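Local coordinates for 303aa long hypothetical esterase (Sulfolobus tokodaii, PDB 3AIN), which hydrolyses carboxylic esters as a thermostable archaeal carboxylesterase of the hormone-sensitive lipase-like group, at residues Val92-His97 with Asp146-Val151; Ile77-Tyr82 with Val123-Asp128; Thr179-Lys184 with Asn250-Ala255; Tyr162-Gly167 with Ile188-Gln193. The protein carries 1 engineered substitution. One frame throughout, in Å; residues are numbered along the deposited sequence.

Overall arrangement
Contact 2 opens first along the chain. It closes the loop from strand 76-83 to strand 123-127 and pairs these two neighbours in the sheet. Contact 1 opens inside that loop, at strand 92-96, and closes on helix 139-153, so contacts 1 and 2 cross. They touch through backbone pairing of L93 with V123 and I125. Contact 4 starts after contact 1 has closed and joins strand 164-169 to strand 192-196. Contact 3 opens within contact 4, on helix 171-185, and closes much later, before strand 255-260. These two also cross, and none of the four nests. Contacts 2 and 3 stay apart, about 8 Å between nearest atoms.

Contact 1: Val92-His97 with Asp146-Val151; sequences VLVYYH and DALKWV
V92, V94 and Y96 form an apolar helix-on-sheet contact with L148 and V151, in the buried core of the alpha/beta hydrolase fold. Strand 92-96 lies in the central sheet and helix 139-153 covers one face of it. Over these segments the axes are 9.5 Å apart and run nearly antiparallel, at 168°. V151 is the helix residue that meets both valines of the strand. Its CG1 lies 3.8 Å from V92 CG1 and 3.8 Å from V94 CG2, so one methyl serves two residues. V94 and V151 meet tip to tip. With CG1 of V94 anti to the backbone N (chi1 -180°), CG2 is the branch that faces the helix. V94 CG2 also approaches L148 CD2, at 4.0 Å. One turn away, Y96 crosses L148 at about a right angle. Y96 OH ends 3.5 Å from L148 CB, and it makes a weak hydrogen bond to S144 O. The Y96 side chain also touches A176 and T179 of helix 171-185. It reaches residues of a GxSxG motif, which is consistent with the nucleophile elbow of this family. L93 and Y95 pack on helix 110-120 on the other face. The charged pair of the segment is kept off the interface: K149 NZ bridges to D146 OD1 at 3.1 Å within the helix. With no polar bond between the two segments, helix and strand are held by the fit of V92, V94, L148 and V151 and by the burial of these side chains from water.

Contact 2: Ile77-Tyr82 with Val123-Asp128; sequences IKARVY and VTISVD
I77-Y82 and V123-D128 are antiparallel neighbours in the sheet. The tight part runs from A79 to Y82. R80 with S126 and Y82 with T124 are hydrogen-bonded pairs, each closed by two backbone bonds. The straightest is Y82 N to T124 O, 2.8 Å with 172° at the hydrogen. A79 with V127 and V81 with I125 are the non-hydrogen-bonded pairs, and their side chains share one face. There A79 CB meets I125 CG2 at 3.8 Å. V81 CG1 meets V123 CG1 at 3.7 Å.

On the other face lies the Y82 ring, its CG anti to the carbonyl carbon (chi1 -56°). R80 CG sits 3.6 Å above the ring plane, toward the rim, while T124 O and S126 CB lie at the ring edge. A water links Y82 OH to S126 OG, and D110 also binds this hydroxyl.

The K78 end is looser. D128 N still bonds K78 O, but beyond it a water bridges K78 N and D128 O. K78 is exposed. K78 NZ stays 5.7 Å from D128 OD2, too far for an ion pair, and makes a weak, long one with D67. D128 OD1 accepts a hydrogen bond from I106 N.

Strand 64-71 continues the sheet beyond A79 and V81, and strand 92-96 beyond V123. Helix 110-120 packs on Y82 and S126, and R80 forms salt bridges with D67, E107 and D110.

Contact 3: Thr179-Lys184 with Asn250-Ala255; sequences TAILSK and NDLPPA
K184 NZ meets the flat carbonyl group of N250 in its plane, on a lone pair of N250 O, at 2.7 Å. The same ammonium group also binds D248 O, so two backbone oxygens hold the end of the lysine. A second carbonyl plane, that of T179, is used inside the helix. S183 OG and S183 N reach T179 O from opposite faces.

The lysine chain bends at chi3 (97°) and crosses D251 and L252 at about right angles. K184 CD passes 4.1 Å from D251 CB. The D251 carboxylate is not in contact, with D251 OD2 5.2 Å from K184 NZ.

L252 carries the apolar part of the contact. L252 CD2 lies 3.5 Å from A180 O and 3.7 Å from I181 CA. L252 CD1 packs on I181 CG1 at 3.8 Å. Next to it, the P253 ring brings CD to A180 CB.

The contact thus ties helix 171-185 to the loop that leads into strand 255-260. Q193 of strand 192-196 lies against A180 and L252, and Y272 and L276 of helix 266-278 close on I181 and L252.

Contact 4: Tyr162-Gly167 with Ile188-Gln193; sequences YGIAVG and IKLKYQ
The first torsion of V166 (chi1 -68°) sets both its branches against the other segment. CG1 is anti to the carbonyl carbon, and CG2 takes the crowded position between backbone N and carbonyl carbon. V166 CG2 meets Q193 CB at 3.8 Å, and the two side chains lie side by side and point the same way. Q193 has its own CG between backbone N and carbonyl carbon, which carries its amide on toward P253 O, bonded through NE2. The other V166 branch, CG1, crosses L190 at about a right angle, 4.2 Å from L190 CD1. K191 CG rests 4.0 Å from G163 CA. The bend of K191 at chi2 (-42°) keeps the rest of its chain beside the backbone, with K191 CE 4.1 Å from G163 CA and NZ near Y162 O. G163 has no side chain, and K191 CG crowds the place a CB would take. The backbone angles of G163 by themselves also demand glycine.

The segments run along two adjacent parallel strands, 164-169 and 192-196, of a beta-alpha-beta crossover through helix 171-185. V166 pairs with Q193 in register. K191 N gives an almost straight bond to I164 O, 2.8 Å and 178°. V166 N reaches Y192 O at 3.1 Å, tilted from the carbonyl plane. Y192 N is buried by the contact and has no partner in the model.

The outer end is wetter. One water bridges I164 N and K189 O. Another donates to Y162 O and is only weakly held by K191 NZ. A165 CB packs on Y192 CB at 4.0 Å, on the face covered by helix 303-321. On the other face, helix 139-153 packs on I164 and V166.

Contact 1: Val92-His97 with Asp146-Val151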
# COMPACT_ATOMS: atom_id res chain seq x y z
N VAL A 92 -18.48 -5.40 8.29
CA VAL A 92 -18.55 -4.30 9.26
C VAL A 92 -17.16 -4.08 9.86
O VAL A 92 -16.49 -5.04 10.25
CB VAL A 92 -19.50 -4.65 10.44
CG1 VAL A 92 -19.61 -3.47 11.40
CG2 VAL A 92 -20.89 -5.03 9.90
N LEU A 93 -16.70 -2.83 9.81
CA LEU A 93 -15.41 -2.47 10.39
C LEU A 93 -15.67 -1.67 11.66
O LEU A 93 -16.39 -0.67 11.61
CB LEU A 93 -14.62 -1.56 9.41
CG LEU A 93 -13.36 -0.92 10.00
CD1 LEU A 93 -12.30 -2.04 10.31
CD2 LEU A 93 -12.76 0.11 9.01
N VAL A 94 -15.26 -2.21 12.81
CA VAL A 94 -15.37 -1.47 14.05
C VAL A 94 -14.09 -0.67 14.23
O VAL A 94 -13.02 -1.25 14.10
CB VAL A 94 -15.59 -2.39 15.25
CG1 VAL A 94 -15.71 -1.55 16.52
CG2 VAL A 94 -16.88 -3.22 15.00
N TYR A 95 -14.25 0.66 14.25
CA TYR A 95 -13.11 1.58 14.17
C TYR A 95 -12.89 2.33 15.48
O TYR A 95 -13.84 2.87 16.07
CB TYR A 95 -13.31 2.61 13.04
CG TYR A 95 -12.05 3.37 12.69
CD1 TYR A 95 -11.10 2.80 11.87
CD2 TYR A 95 -11.72 4.56 13.35
CE1 TYR A 95 -9.85 3.37 11.69
CE2 TYR A 95 -10.47 5.17 13.14
CZ TYR A 95 -9.55 4.55 12.33
OH TYR A 95 -8.31 5.13 12.11
N TYR A 96 -11.63 2.40 15.91
CA TYR A 96 -11.27 3.12 17.14
C TYR A 96 -10.33 4.29 16.84
O TYR A 96 -9.23 4.07 16.33
CB TYR A 96 -10.55 2.16 18.09
CG TYR A 96 -11.36 0.93 18.36
CD1 TYR A 96 -12.47 0.96 19.20
CD2 TYR A 96 -11.02 -0.29 17.76
CE1 TYR A 96 -13.26 -0.19 19.36
CE2 TYR A 96 -11.76 -1.44 17.97
CZ TYR A 96 -12.87 -1.39 18.79
OH TYR A 96 -13.60 -2.54 18.98
N HIS A 97 -10.81 5.52 17.04
CA HIS A 97 -10.00 6.72 16.75
C HIS A 97 -8.71 6.77 17.57
O HIS A 97 -8.68 6.30 18.68
CB HIS A 97 -10.83 8.00 16.99
CG HIS A 97 -11.17 8.27 18.43
ND1 HIS A 97 -10.29 8.92 19.28
CD2 HIS A 97 -12.29 8.03 19.15
CE1 HIS A 97 -10.85 9.02 20.48
NE2 HIS A 97 -12.06 8.50 20.43
N ASP A 146 -16.11 -4.20 24.55
CA ASP A 146 -17.57 -4.31 24.76
C ASP A 146 -18.28 -3.91 23.47
O ASP A 146 -19.26 -4.55 23.06
CB ASP A 146 -18.03 -3.39 25.89
CG ASP A 146 -17.69 -3.93 27.29
OD1 ASP A 146 -17.20 -5.07 27.40
OD2 ASP A 146 -17.88 -3.18 28.25
N ALA A 147 -17.82 -2.83 22.83
CA ALA A 147 -18.41 -2.43 21.53
C ALA A 147 -18.23 -3.49 20.46
O ALA A 147 -19.17 -3.77 19.70
CB ALA A 147 -17.81 -1.05 21.07
N LEU A 148 -17.04 -4.07 20.35
CA LEU A 148 -16.85 -5.09 19.35
C LEU A 148 -17.78 -6.29 19.57
O LEU A 148 -18.36 -6.75 18.71
CB LEU A 148 -15.41 -5.56 19.32
CG LEU A 148 -14.98 -6.63 18.34
CD1 LEU A 148 -15.46 -7.89 18.85
CD2 LEU A 148 -15.50 -6.41 16.98
N LYS A 149 -17.82 -6.76 20.79
CA LYS A 149 -18.63 -7.91 21.11
C LYS A 149 -20.10 -7.63 20.81
O LYS A 149 -20.75 -8.42 20.28
CB LYS A 149 -18.46 -8.31 22.57
CG LYS A 149 -19.31 -9.44 23.06
CD LYS A 149 -18.98 -9.74 24.54
CE LYS A 149 -19.48 -8.67 25.56
NZ LYS A 149 -18.54 -7.67 26.29
N TRP A 150 -20.57 -6.47 21.19
CA TRP A 150 -21.93 -6.11 20.85
C TRP A 150 -22.13 -6.07 19.34
O TRP A 150 -23.11 -6.55 18.84
CB TRP A 150 -22.33 -4.78 21.51
CG TRP A 150 -23.77 -4.38 21.29
CD1 TRP A 150 -24.82 -4.64 22.11
CD2 TRP A 150 -24.30 -3.65 20.19
NE1 TRP A 150 -25.97 -4.12 21.59
CE2 TRP A 150 -25.68 -3.52 20.40
CE3 TRP A 150 -23.77 -3.14 19.03
CZ2 TRP A 150 -26.49 -2.88 19.52
CZ3 TRP A 150 -24.57 -2.51 18.16
CH2 TRP A 150 -25.91 -2.36 18.41
N VAL A 151 -21.20 -5.45 18.62
CA VAL A 151 -21.37 -5.44 17.17
C VAL A 151 -21.40 -6.85 16.57
O VAL A 151 -22.20 -7.15 15.69
CB VAL A 151 -20.30 -4.56 16.45
CG1 VAL A 151 -20.42 -4.72 14.94
CG2 VAL A 151 -20.54 -3.09 16.80

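Contact 2: Ile77-Tyr82 with Val123-Asp128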
# COMPACT_ATOMS: atom_id res chain seq x y z
N ILE A 77 -22.02 3.32 25.53
CA ILE A 77 -20.94 3.73 24.63
C ILE A 77 -21.58 4.29 23.37
O ILE A 77 -22.23 3.57 22.63
CB ILE A 77 -20.09 2.51 24.26
CG1 ILE A 77 -19.52 1.88 25.53
CG2 ILE A 77 -18.98 2.88 23.25
CD1 ILE A 77 -19.13 0.44 25.33
N LYS A 78 -21.37 5.58 23.11
CA LYS A 78 -21.87 6.17 21.85
C LYS A 78 -21.10 5.57 20.67
O LYS A 78 -19.88 5.36 20.74
CB LYS A 78 -21.70 7.68 21.86
CG LYS A 78 -22.41 8.37 20.69
CD LYS A 78 -22.39 9.90 20.82
CE LYS A 78 -22.64 10.54 19.46
NZ LYS A 78 -23.33 11.85 19.57
N ALA A 79 -21.78 5.33 19.56
CA ALA A 79 -21.07 4.97 18.33
C ALA A 79 -21.78 5.53 17.13
O ALA A 79 -22.99 5.82 17.18
CB ALA A 79 -20.95 3.46 18.21
N ARG A 80 -21.02 5.81 16.08
CA ARG A 80 -21.61 6.33 14.85
C ARG A 80 -21.48 5.30 13.74
O ARG A 80 -20.39 4.73 13.52
CB ARG A 80 -21.00 7.67 14.43
CG ARG A 80 -21.64 8.22 13.14
CD ARG A 80 -21.33 9.67 12.88
NE ARG A 80 -22.00 10.52 13.87
CZ ARG A 80 -21.58 11.73 14.24
NH1 ARG A 80 -20.55 12.30 13.62
NH2 ARG A 80 -22.18 12.34 15.26
N VAL A 81 -22.61 4.95 13.14
CA VAL A 81 -22.64 3.90 12.15
C VAL A 81 -22.73 4.53 10.76
O VAL A 81 -23.61 5.35 10.49
CB VAL A 81 -23.89 3.02 12.34
CG1 VAL A 81 -23.93 1.90 11.28
CG2 VAL A 81 -23.94 2.46 13.77
N TYR A 82 -21.75 4.22 9.91
CA TYR A 82 -21.72 4.76 8.53
C TYR A 82 -22.01 3.59 7.58
O TYR A 82 -21.28 2.60 7.53
CB TYR A 82 -20.33 5.35 8.18
CG TYR A 82 -19.82 6.42 9.12
CD1 TYR A 82 -19.92 7.78 8.80
CD2 TYR A 82 -19.21 6.08 10.34
CE1 TYR A 82 -19.43 8.77 9.66
CE2 TYR A 82 -18.63 7.06 11.14
CZ TYR A 82 -18.80 8.40 10.83
OH TYR A 82 -18.27 9.35 11.65
N VAL A 123 -19.83 -1.22 6.17
CA VAL A 123 -20.35 -0.44 7.29
C VAL A 123 -19.20 -0.19 8.23
O VAL A 123 -18.47 -1.11 8.59
CB VAL A 123 -21.45 -1.23 8.03
CG1 VAL A 123 -21.88 -0.49 9.30
CG2 VAL A 123 -22.63 -1.43 7.09
N THR A 124 -19.04 1.06 8.63
CA THR A 124 -18.02 1.41 9.61
C THR A 124 -18.72 1.88 10.86
O THR A 124 -19.60 2.74 10.80
CB THR A 124 -17.12 2.53 9.06
OG1 THR A 124 -16.51 2.05 7.86
CG2 THR A 124 -16.02 2.90 10.08
N ILE A 125 -18.24 1.40 12.01
CA ILE A 125 -18.81 1.79 13.28
C ILE A 125 -17.73 2.39 14.15
O ILE A 125 -16.84 1.71 14.66
CB ILE A 125 -19.49 0.62 13.99
CG1 ILE A 125 -20.61 0.10 13.09
CG2 ILE A 125 -20.08 1.10 15.35
CD1 ILE A 125 -21.40 -1.08 13.72
N SER A 126 -17.84 3.70 14.33
CA SER A 126 -16.81 4.47 15.02
C SER A 126 -17.19 4.60 16.48
O SER A 126 -18.28 5.09 16.81
CB SER A 126 -16.68 5.85 14.38
OG SER A 126 -15.70 6.64 15.06
N VAL A 127 -16.29 4.15 17.36
CA VAL A 127 -16.62 3.96 18.79
C VAL A 127 -16.10 5.13 19.65
O VAL A 127 -14.93 5.50 19.57
CB VAL A 127 -16.02 2.60 19.27
CG1 VAL A 127 -16.21 2.41 20.76
CG2 VAL A 127 -16.64 1.49 18.47
N ASP A 128 -16.97 5.70 20.50
CA ASP A 128 -16.57 6.79 21.40
C ASP A 128 -16.20 6.19 22.77
O ASP A 128 -17.00 6.18 23.73
CB ASP A 128 -17.71 7.82 21.56
CG ASP A 128 -17.29 9.28 21.29
OD1 ASP A 128 -16.16 9.54 20.81
OD2 ASP A 128 -18.16 10.17 21.42
O HOH W 1 -19.63 7.26 24.70
O HOH W 2 -16.13 9.05 13.58

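Contact 3: Thr179-Lys184 with Asn250-Ala255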
# COMPACT_ATOMS: atom_id res chain seq x y z
N THR A 179 -8.25 -5.46 21.22
CA THR A 179 -9.60 -6.02 21.01
C THR A 179 -9.55 -7.34 20.26
O THR A 179 -10.23 -8.31 20.64
CB THR A 179 -10.50 -5.02 20.25
OG1 THR A 179 -10.70 -3.89 21.11
CG2 THR A 179 -11.85 -5.63 19.96
N ALA A 180 -8.68 -7.42 19.26
CA ALA A 180 -8.48 -8.68 18.55
C ALA A 180 -7.92 -9.79 19.45
O ALA A 180 -8.41 -10.92 19.40
CB ALA A 180 -7.61 -8.50 17.32
N ILE A 181 -6.99 -9.44 20.34
CA ILE A 181 -6.46 -10.43 21.29
C ILE A 181 -7.57 -10.90 22.22
O ILE A 181 -7.70 -12.10 22.49
CB ILE A 181 -5.27 -9.87 22.10
CG1 ILE A 181 -4.06 -9.69 21.16
CG2 ILE A 181 -4.88 -10.84 23.27
CD1 ILE A 181 -3.09 -8.66 21.64
N LEU A 182 -8.34 -9.96 22.75
CA LEU A 182 -9.41 -10.31 23.70
C LEU A 182 -10.52 -11.14 23.04
O LEU A 182 -11.15 -11.96 23.71
CB LEU A 182 -10.02 -9.05 24.33
CG LEU A 182 -9.10 -8.28 25.27
CD1 LEU A 182 -9.68 -6.91 25.62
CD2 LEU A 182 -8.73 -9.07 26.53
N SER A 183 -10.74 -10.92 21.75
CA SER A 183 -11.75 -11.64 20.96
C SER A 183 -11.37 -13.11 20.78
O SER A 183 -12.22 -14.00 20.88
CB SER A 183 -11.94 -10.97 19.59
OG SER A 183 -12.45 -9.65 19.72
N LYS A 184 -10.09 -13.36 20.58
CA LYS A 184 -9.61 -14.73 20.46
C LYS A 184 -9.95 -15.52 21.73
O LYS A 184 -10.50 -16.63 21.66
CB LYS A 184 -8.10 -14.74 20.19
CG LYS A 184 -7.35 -15.89 20.81
CD LYS A 184 -5.97 -16.03 20.20
CE LYS A 184 -4.91 -15.34 21.05
NZ LYS A 184 -3.56 -15.99 20.87
N ASN A 250 -0.72 -15.93 18.38
CA ASN A 250 -1.26 -17.02 17.57
C ASN A 250 -2.76 -16.85 17.35
O ASN A 250 -3.47 -16.36 18.23
CB ASN A 250 -1.01 -18.36 18.26
CG ASN A 250 0.45 -18.74 18.27
OD1 ASN A 250 0.95 -19.33 17.31
ND2 ASN A 250 1.13 -18.47 19.38
N ASP A 251 -3.22 -17.23 16.16
CA ASP A 251 -4.64 -17.42 15.87
C ASP A 251 -5.41 -16.10 15.82
O ASP A 251 -6.63 -16.09 15.86
CB ASP A 251 -5.30 -18.39 16.86
CG ASP A 251 -4.63 -19.76 16.87
OD1 ASP A 251 -4.46 -20.34 15.78
OD2 ASP A 251 -4.15 -20.19 17.93
N LEU A 252 -4.68 -15.00 15.65
CA LEU A 252 -5.33 -13.70 15.48
C LEU A 252 -5.69 -13.49 14.01
O LEU A 252 -5.20 -14.19 13.13
CB LEU A 252 -4.39 -12.56 15.99
CG LEU A 252 -4.13 -12.51 17.50
CD1 LEU A 252 -3.15 -11.38 17.91
CD2 LEU A 252 -5.40 -12.37 18.31
N PRO A 253 -6.59 -12.55 13.75
CA PRO A 253 -7.02 -12.37 12.36
C PRO A 253 -5.87 -11.82 11.53
O PRO A 253 -4.98 -11.14 12.06
CB PRO A 253 -8.12 -11.30 12.46
CG PRO A 253 -8.21 -10.91 13.91
CD PRO A 253 -7.36 -11.79 14.74
N PRO A 254 -5.95 -12.01 10.21
CA PRO A 254 -4.91 -11.47 9.35
C PRO A 254 -4.94 -9.94 9.38
O PRO A 254 -5.96 -9.34 9.77
CB PRO A 254 -5.32 -11.96 7.95
CG PRO A 254 -6.76 -12.35 8.06
CD PRO A 254 -6.94 -12.82 9.48
N ALA A 255 -3.79 -9.32 9.11
CA ALA A 255 -3.64 -7.87 9.43
C ALA A 255 -3.06 -7.12 8.24
O ALA A 255 -2.24 -7.68 7.49
CB ALA A 255 -2.74 -7.66 10.66

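Contact 4: Tyr162-Gly167 with Ile188-Gln193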
# COMPACT_ATOMS: atom_id res chain seq x y z
N TYR A 162 -21.19 -10.45 6.01
CA TYR A 162 -19.86 -10.81 5.53
C TYR A 162 -18.77 -10.73 6.59
O TYR A 162 -17.63 -11.08 6.31
CB TYR A 162 -19.48 -9.98 4.30
CG TYR A 162 -20.24 -10.35 3.03
CD1 TYR A 162 -21.22 -9.52 2.53
CD2 TYR A 162 -19.80 -11.41 2.24
CE1 TYR A 162 -21.86 -9.81 1.33
CE2 TYR A 162 -20.42 -11.70 1.02
CZ TYR A 162 -21.47 -10.92 0.60
OH TYR A 162 -22.09 -11.21 -0.59
N GLY A 163 -19.15 -10.50 7.85
CA GLY A 163 -18.20 -10.63 8.95
C GLY A 163 -17.70 -9.29 9.50
O GLY A 163 -18.14 -8.23 9.06
N ILE A 164 -16.92 -9.36 10.58
CA ILE A 164 -16.53 -8.16 11.34
C ILE A 164 -15.01 -8.01 11.32
O ILE A 164 -14.28 -8.98 11.49
CB ILE A 164 -16.98 -8.25 12.82
CG1 ILE A 164 -18.43 -8.77 12.92
CG2 ILE A 164 -16.79 -6.91 13.52
CD1 ILE A 164 -19.47 -7.89 12.22
N ALA A 165 -14.53 -6.77 11.17
CA ALA A 165 -13.10 -6.50 11.30
C ALA A 165 -12.97 -5.41 12.35
O ALA A 165 -13.92 -4.66 12.57
CB ALA A 165 -12.55 -5.98 9.94
N VAL A 166 -11.74 -5.22 12.86
CA VAL A 166 -11.43 -4.06 13.68
C VAL A 166 -10.36 -3.20 13.00
O VAL A 166 -9.52 -3.71 12.27
CB VAL A 166 -10.93 -4.42 15.10
CG1 VAL A 166 -12.11 -5.06 15.90
CG2 VAL A 166 -9.77 -5.39 15.05
N GLY A 167 -10.35 -1.91 13.33
CA GLY A 167 -9.28 -1.05 12.83
C GLY A 167 -9.10 0.16 13.72
O GLY A 167 -10.00 0.53 14.49
N ILE A 188 -14.45 -15.23 19.52
CA ILE A 188 -15.10 -14.33 18.57
C ILE A 188 -14.19 -14.25 17.36
O ILE A 188 -12.99 -14.03 17.52
CB ILE A 188 -15.23 -12.92 19.16
CG1 ILE A 188 -16.27 -12.92 20.28
CG2 ILE A 188 -15.54 -11.89 18.06
CD1 ILE A 188 -16.22 -11.65 21.12
N LYS A 189 -14.71 -14.66 16.20
CA LYS A 189 -13.89 -14.90 15.03
C LYS A 189 -13.99 -13.69 14.10
O LYS A 189 -14.91 -13.59 13.30
CB LYS A 189 -14.36 -16.16 14.29
CG LYS A 189 -14.12 -17.44 15.06
CD LYS A 189 -15.23 -18.46 14.83
CE LYS A 189 -15.32 -19.45 15.98
NZ LYS A 189 -15.28 -20.86 15.51
N LEU A 190 -13.00 -12.81 14.18
CA LEU A 190 -12.95 -11.63 13.32
C LEU A 190 -12.28 -11.96 11.98
O LEU A 190 -11.37 -12.78 11.93
CB LEU A 190 -12.11 -10.55 14.02
CG LEU A 190 -12.58 -10.20 15.43
CD1 LEU A 190 -11.60 -9.18 16.04
CD2 LEU A 190 -13.98 -9.61 15.33
N LYS A 191 -12.61 -11.16 10.97
CA LYS A 191 -12.11 -11.39 9.62
C LYS A 191 -10.71 -10.80 9.45
O LYS A 191 -9.94 -11.30 8.63
CB LYS A 191 -13.04 -10.77 8.57
CG LYS A 191 -14.38 -11.51 8.38
CD LYS A 191 -14.19 -13.02 8.37
CE LYS A 191 -15.55 -13.72 8.40
NZ LYS A 191 -15.98 -14.08 7.02
N TYR A 192 -10.45 -9.67 10.10
CA TYR A 192 -9.28 -8.87 9.73
C TYR A 192 -9.01 -7.80 10.80
O TYR A 192 -9.92 -7.43 11.55
CB TYR A 192 -9.55 -8.20 8.37
CG TYR A 192 -8.30 -7.87 7.56
CD1 TYR A 192 -7.68 -8.84 6.77
CD2 TYR A 192 -7.75 -6.60 7.60
CE1 TYR A 192 -6.53 -8.55 6.01
CE2 TYR A 192 -6.58 -6.31 6.87
CZ TYR A 192 -6.01 -7.27 6.05
OH TYR A 192 -4.86 -6.99 5.32
N GLN A 193 -7.78 -7.33 10.87
CA GLN A 193 -7.48 -6.17 11.72
C GLN A 193 -6.62 -5.18 10.92
O GLN A 193 -5.63 -5.56 10.31
CB GLN A 193 -6.76 -6.60 13.02
CG GLN A 193 -5.49 -7.44 12.79
CD GLN A 193 -4.86 -7.91 14.10
OE1 GLN A 193 -4.77 -7.14 15.06
NE2 GLN A 193 -4.49 -9.20 14.17
O HOH W 3 -16.83 -12.54 4.36
O HOH W 4 -16.54 -12.00 11.68